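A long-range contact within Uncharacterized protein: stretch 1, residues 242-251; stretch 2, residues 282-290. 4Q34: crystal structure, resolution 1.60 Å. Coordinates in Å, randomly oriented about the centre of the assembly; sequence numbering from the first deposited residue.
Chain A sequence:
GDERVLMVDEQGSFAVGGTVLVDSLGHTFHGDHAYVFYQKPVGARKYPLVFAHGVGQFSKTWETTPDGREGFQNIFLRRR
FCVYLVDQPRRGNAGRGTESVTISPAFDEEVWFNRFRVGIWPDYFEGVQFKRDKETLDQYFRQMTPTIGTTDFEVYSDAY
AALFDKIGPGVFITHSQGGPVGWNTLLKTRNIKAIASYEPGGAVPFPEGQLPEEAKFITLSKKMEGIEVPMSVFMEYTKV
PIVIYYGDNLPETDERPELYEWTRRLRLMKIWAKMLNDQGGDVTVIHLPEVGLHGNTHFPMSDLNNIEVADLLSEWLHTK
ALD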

ATOM      1  N   ILE A 242      28.759   4.054  -2.881  1.00 17.08           N
ATOM      2  CA  ILE A 242      27.689   4.775  -2.240  1.00 17.03           C
ATOM      3  C   ILE A 242      27.643   6.208  -2.773  1.00 16.18           C
ATOM      4  O   ILE A 242      28.691   6.826  -2.942  1.00 19.47           O
ATOM      5  N   VAL A 243      26.432   6.669  -3.088  1.00 17.02           N
ATOM      6  CA  VAL A 243      26.206   8.084  -3.439  1.00 15.75           C
ATOM      7  C   VAL A 243      25.123   8.652  -2.505  1.00 18.61           C
ATOM      8  O   VAL A 243      24.170   7.995  -2.171  1.00 17.65           O
ATOM      9  N   ILE A 244      25.303   9.907  -2.114  1.00 17.10           N
ATOM     10  CA  ILE A 244      24.409  10.610  -1.211  1.00 18.64           C
ATOM     11  C   ILE A 244      24.068  11.948  -1.856  1.00 19.07           C
ATOM     12  O   ILE A 244      24.986  12.640  -2.294  1.00 18.71           O
ATOM     13  N   TYR A 245      22.764  12.282  -1.927  1.00 18.19           N
ATOM     14  CA  TYR A 245      22.291  13.546  -2.514  1.00 18.46           C
ATOM     15  C   TYR A 245      21.600  14.422  -1.476  1.00 19.61           C
ATOM     16  O   TYR A 245      20.791  13.936  -0.684  1.00 19.61           O
ATOM     17  N   TYR A 246      21.928  15.716  -1.463  1.00 17.81           N
ATOM     18  CA  TYR A 246      21.205  16.709  -0.691  1.00 19.23           C
ATOM     19  C   TYR A 246      20.727  17.823  -1.600  1.00 19.63           C
ATOM     20  O   TYR A 246      21.448  18.276  -2.502  1.00 20.04           O
ATOM     21  N   GLY A 247      19.528  18.303  -1.323  1.00 20.08           N
ATOM     22  CA  GLY A 247      18.955  19.423  -2.065  1.00 19.84           C
ATOM     23  C   GLY A 247      19.366  20.808  -1.565  1.00 20.78           C
ATOM     24  O   GLY A 247      20.453  21.001  -1.002  1.00 21.26           O
ATOM     25  N   ASP A 248      18.442  21.746  -1.748  1.00 20.26           N
ATOM     26  CA  ASP A 248      18.738  23.191  -1.644  1.00 20.39           C
ATOM     27  C   ASP A 248      18.051  23.792  -0.435  1.00 23.38           C
ATOM     28  O   ASP A 248      17.392  23.099   0.335  1.00 21.44           O
ATOM     29  N   ASN A 249      18.190  25.113  -0.257  1.00 22.84           N
ATOM     30  CA  ASN A 249      17.627  25.813   0.912  1.00 23.83           C
ATOM     31  C   ASN A 249      18.082  25.213   2.244  1.00 22.25           C
ATOM     32  O   ASN A 249      17.378  25.263   3.226  1.00 23.98           O
ATOM     33  N   LEU A 250      19.335  24.775   2.271  1.00 23.09           N
ATOM     34  CA  LEU A 250      19.975  24.417   3.519  1.00 24.23           C
ATOM     35  C   LEU A 250      20.355  25.717   4.204  1.00 25.61           C
ATOM     36  O   LEU A 250      21.141  26.446   3.665  1.00 26.45           O
ATOM     37  N   PRO A 251      19.821  25.990   5.394  1.00 23.56           N
ATOM     38  CA  PRO A 251      20.096  27.306   5.963  1.00 24.94           C
ATOM     39  C   PRO A 251      21.548  27.434   6.508  1.00 27.72           C
ATOM     40  O   PRO A 251      22.155  26.452   6.903  1.00 25.87           O
ATOM     41  N   ASP A 282      34.328   4.075  -1.715  1.00 19.28           N
ATOM     42  CA  ASP A 282      33.850   4.781  -2.893  1.00 20.17           C
ATOM     43  C   ASP A 282      32.531   5.454  -2.543  1.00 19.63           C
ATOM     44  O   ASP A 282      31.455   4.963  -2.918  1.00 19.77           O
ATOM     45  N   VAL A 283      32.626   6.566  -1.799  1.00 20.03           N
ATOM     46  CA  VAL A 283      31.474   7.305  -1.363  1.00 18.03           C
ATOM     47  C   VAL A 283      31.515   8.701  -1.972  1.00 19.09           C
ATOM     48  O   VAL A 283      32.521   9.373  -1.875  1.00 22.18           O
ATOM     49  N   THR A 284      30.420   9.082  -2.595  1.00 17.56           N
ATOM     50  CA  THR A 284      30.282  10.382  -3.277  1.00 20.11           C
ATOM     51  C   THR A 284      29.138  11.106  -2.611  1.00 20.09           C
ATOM     52  O   THR A 284      28.068  10.523  -2.398  1.00 20.45           O
ATOM     53  N   VAL A 285      29.358  12.378  -2.281  1.00 18.77           N
ATOM     54  CA  VAL A 285      28.313  13.210  -1.766  1.00 19.48           C
ATOM     55  C   VAL A 285      28.104  14.366  -2.718  1.00 21.65           C
ATOM     56  O   VAL A 285      29.056  15.059  -3.031  1.00 23.57           O
ATOM     57  N   ILE A 286      26.866  14.525  -3.177  1.00 19.78           N
ATOM     58  CA  ILE A 286      26.504  15.551  -4.150  1.00 22.70           C
ATOM     59  C   ILE A 286      25.472  16.495  -3.568  1.00 22.62           C
ATOM     60  O   ILE A 286      24.392  16.066  -3.149  1.00 22.69           O
ATOM     61  N   HIS A 287      25.802  17.783  -3.539  1.00 21.93           N
ATOM     62  CA  HIS A 287      24.882  18.799  -3.126  1.00 21.28           C
ATOM     63  C   HIS A 287      24.341  19.357  -4.422  1.00 22.37           C
ATOM     64  O   HIS A 287      25.080  19.970  -5.221  1.00 23.67           O
ATOM     65  N   LEU A 288      23.056  19.142  -4.649  1.00 19.46           N
ATOM     66  CA  LEU A 288      22.494  19.298  -5.974  1.00 20.36           C
ATOM     67  C   LEU A 288      22.763  20.693  -6.610  1.00 20.11           C
ATOM     68  O   LEU A 288      23.068  20.749  -7.779  1.00 23.78           O
ATOM     69  N   PRO A 289      22.678  21.785  -5.855  1.00 22.39           N
ATOM     70  CA  PRO A 289      22.916  23.109  -6.505  1.00 25.32           C
ATOM     71  C   PRO A 289      24.308  23.256  -7.080  1.00 28.23           C
ATOM     72  O   PRO A 289      24.520  23.950  -8.091  1.00 30.02           O
ATOM     73  N   GLU A 290      25.255  22.566  -6.459  1.00 27.89           N
ATOM     74  CA  GLU A 290      26.613  22.597  -6.937  1.00 29.49           C
ATOM     75  C   GLU A 290      26.826  21.785  -8.226  1.00 30.60           C
ATOM     76  O   GLU A 290      27.877  21.926  -8.858  1.00 33.92           O
TER

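Two parallel strands, 242-246 and one running to H287, lie side by side in register, so the backbone sets the rules for the side chains. Six backbone hydrogen bonds of 2.8 to 3.0 Å run between the two stretches, from I242 N to D282 O (2.8 Å) at one end to L288 N to Y246 O (2.8 Å) at the other. Paired residues therefore send their side chains to the same face, and packing is lateral, between neighbours, rather than head-on.

The face carrying I242, I244, Y246, V283, V285 and H287 is largely aliphatic at its start. I242 and I244 are both m,t, while V283 and V285 are both t. I242 CG2 meets V283 CG1 at 4.2 Å, and the same V283 CG1 lies 4.3 Å from I244 CD1, so one valine methyl serves two isoleucines. I244 CB approaches V285 CG2 at 4.3 Å. Further along, Y246 (m) meets the imidazole: H287 CD2 lies 3.5 Å from Y246 O and 4.4 Å from Y246 CB. On the other face, V243 (p) and Y245 (m) pair with T284 (m) and I286 (m,t). The CD1 methyl of I286 is the hub here, 4.0 Å from V243 CG2 and 3.8 Å from Y245 CE1. The tyrosine ring also receives L288, whose CD2 lies 4.1 Å from Y245 CD1.

Beyond the strands the rule changes: the CA-to-CB bonds of L288 (m,t), P289 and L250 (m,t) point toward the other stretch, while that of D248 points sideways. G247 has no side chain, and its CA lies 4.2 Å from L288 CD1; P289 CG packs 3.5 Å from D248 CG. L250 brings CD1 to 3.5 Å from H287 NE2.

H287 (t) organises the polar end. Its ND1 donates to E290 OE2 at 2.7 Å, which ties down one side of the imidazole, while G247 O sits near the ring plane, 2.9 Å from H287 NE2. Water 2 links the stretches here: it hydrogen-bonds H287 NE2 at 3.0 Å, donates to D248 OD1 at 3.2 Å, and accepts a weak bond from L250 N at 3.3 Å. D248 (t) also uses OD1 to accept from N249 N at 2.8 Å, bracing its own loop.

At the opposite end, water 1 joins I242 O (2.8 Å) and T284 OG1 (2.8 Å) by hydrogen bonds, and a further one reaches D282 OD1 (2.9 Å). Thus the apolar middle is flanked by a water-mediated link at each end.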

ATOM      1  CB  ILE A 242      27.901   4.805  -0.718  1.00 16.22           C
ATOM      2  CG1 ILE A 242      27.880   3.384  -0.152  1.00 17.68           C
ATOM      3  CG2 ILE A 242      26.863   5.668  -0.029  1.00 19.59           C
ATOM      4  CD1 ILE A 242      28.269   3.259   1.307  1.00 16.71           C
ATOM      5  CB  VAL A 243      25.908   8.296  -4.963  1.00 16.42           C
ATOM      6  CG1 VAL A 243      24.569   7.666  -5.363  1.00 17.09           C
ATOM      7  CG2 VAL A 243      25.867   9.780  -5.319  1.00 14.94           C
ATOM      8  CB  ILE A 244      25.098  10.813   0.137  1.00 19.88           C
ATOM      9  CG1 ILE A 244      25.258   9.453   0.843  1.00 24.31           C
ATOM     10  CG2 ILE A 244      24.287  11.732   1.039  1.00 20.64           C
ATOM     11  CD1 ILE A 244      26.336   9.467   1.897  1.00 30.14           C
ATOM     12  CB  TYR A 245      21.314  13.312  -3.678  1.00 17.83           C
ATOM     13  CG  TYR A 245      21.846  12.485  -4.807  1.00 19.04           C
ATOM     14  CD1 TYR A 245      22.616  13.045  -5.809  1.00 20.18           C
ATOM     15  CD2 TYR A 245      21.566  11.124  -4.881  1.00 20.36           C
ATOM     16  CE1 TYR A 245      23.128  12.280  -6.857  1.00 20.20           C
ATOM     17  CE2 TYR A 245      22.034  10.360  -5.939  1.00 19.62           C
ATOM     18  CZ  TYR A 245      22.833  10.939  -6.914  1.00 19.52           C
ATOM     19  OH  TYR A 245      23.285  10.153  -7.958  1.00 22.49           O
ATOM     20  CB  TYR A 246      22.049  17.315   0.480  1.00 22.99           C
ATOM     21  CG  TYR A 246      22.183  16.374   1.649  1.00 20.50           C
ATOM     22  CD1 TYR A 246      21.240  16.351   2.657  1.00 22.50           C
ATOM     23  CD2 TYR A 246      23.236  15.480   1.722  1.00 20.72           C
ATOM     24  CE1 TYR A 246      21.337  15.437   3.709  1.00 21.43           C
ATOM     25  CE2 TYR A 246      23.333  14.558   2.771  1.00 21.69           C
ATOM     26  CZ  TYR A 246      22.394  14.540   3.738  1.00 20.06           C
ATOM     27  OH  TYR A 246      22.498  13.624   4.769  1.00 22.50           O
ATOM     28  CB  ASP A 248      18.231  23.837  -2.939  1.00 21.86           C
ATOM     29  CG  ASP A 248      18.990  25.081  -3.325  1.00 24.94           C
ATOM     30  OD1 ASP A 248      19.754  25.617  -2.490  1.00 23.39           O
ATOM     31  OD2 ASP A 248      18.795  25.518  -4.488  1.00 23.65           O
ATOM     32  CB  ASN A 249      16.106  25.922   0.805  1.00 23.24           C
ATOM     33  CG  ASN A 249      15.683  26.655  -0.454  1.00 25.01           C
ATOM     34  OD1 ASN A 249      15.116  26.066  -1.402  1.00 28.91           O
ATOM     35  ND2 ASN A 249      16.049  27.911  -0.523  1.00 24.64           N
ATOM     36  CB  LEU A 250      21.216  23.575   3.215  1.00 24.75           C
ATOM     37  CG  LEU A 250      20.930  22.231   2.514  1.00 24.16           C
ATOM     38  CD1 LEU A 250      22.263  21.531   2.225  1.00 27.18           C
ATOM     39  CD2 LEU A 250      20.030  21.323   3.313  1.00 22.62           C
ATOM     40  CB  PRO A 251      19.059  27.418   7.084  1.00 26.84           C
ATOM     41  CG  PRO A 251      18.746  26.000   7.448  1.00 25.77           C
ATOM     42  CD  PRO A 251      18.831  25.243   6.175  1.00 23.98           C
ATOM     43  CB  ASP A 282      33.660   3.785  -4.024  1.00 20.40           C
ATOM     44  CG  ASP A 282      33.170   4.430  -5.293  1.00 25.89           C
ATOM     45  OD1 ASP A 282      33.079   5.674  -5.343  1.00 26.33           O
ATOM     46  OD2 ASP A 282      32.886   3.686  -6.245  1.00 26.01           O
ATOM     47  CB  VAL A 283      31.452   7.416   0.171  1.00 19.53           C
ATOM     48  CG1 VAL A 283      30.182   8.093   0.628  1.00 21.37           C
ATOM     49  CG2 VAL A 283      31.642   6.039   0.809  1.00 20.05           C
ATOM     50  CB  THR A 284      29.954  10.151  -4.763  1.00 21.35           C
ATOM     51  OG1 THR A 284      31.002   9.377  -5.376  1.00 23.11           O
ATOM     52  CG2 THR A 284      29.818  11.461  -5.519  1.00 26.92           C
ATOM     53  CB  VAL A 285      28.651  13.748  -0.385  1.00 21.74           C
ATOM     54  CG1 VAL A 285      27.518  14.609   0.146  1.00 23.86           C
ATOM     55  CG2 VAL A 285      28.945  12.593   0.564  1.00 23.84           C
ATOM     56  CB  ILE A 286      25.972  14.880  -5.419  1.00 24.81           C
ATOM     57  CG1 ILE A 286      27.149  14.223  -6.141  1.00 27.20           C
ATOM     58  CG2 ILE A 286      25.297  15.908  -6.318  1.00 25.81           C
ATOM     59  CD1 ILE A 286      26.758  13.249  -7.194  1.00 30.95           C
ATOM     60  CB  HIS A 287      25.604  19.862  -2.306  1.00 22.77           C
ATOM     61  CG  HIS A 287      24.709  20.942  -1.785  1.00 22.62           C
ATOM     62  ND1 HIS A 287      25.162  22.225  -1.568  1.00 26.40           N
ATOM     63  CD2 HIS A 287      23.389  20.957  -1.490  1.00 21.57           C
ATOM     64  CE1 HIS A 287      24.167  22.981  -1.137  1.00 25.84           C
ATOM     65  NE2 HIS A 287      23.082  22.235  -1.070  1.00 22.82           N
ATOM     66  CB  LEU A 288      21.015  18.926  -5.964  1.00 19.14           C
ATOM     67  CG  LEU A 288      20.663  17.440  -5.713  1.00 20.45           C
ATOM     68  CD1 LEU A 288      19.149  17.197  -5.567  1.00 21.63           C
ATOM     69  CD2 LEU A 288      21.174  16.681  -6.901  1.00 22.54           C
ATOM     70  CB  PRO A 289      22.721  24.107  -5.370  1.00 25.72           C
ATOM     71  CG  PRO A 289      21.821  23.419  -4.419  1.00 26.14           C
ATOM     72  CD  PRO A 289      22.088  21.939  -4.526  1.00 24.41           C
ATOM     73  CB  GLU A 290      27.554  22.184  -5.799  1.00 32.14           C
ATOM     74  CG  GLU A 290      27.454  23.121  -4.581  1.00 37.68           C
ATOM     75  CD  GLU A 290      28.249  22.593  -3.394  1.00 47.44           C
ATOM     76  OE1 GLU A 290      29.345  22.061  -3.624  1.00 54.58           O
ATOM     77  OE2 GLU A 290      27.786  22.686  -2.241  1.00 44.47           O
TER
HETATM   78  O   HOH W   1      30.323   6.705  -5.231  1.00 20.66           O
HETATM   79  O   HOH W   2      21.630  24.713  -0.115  1.00 18.62           O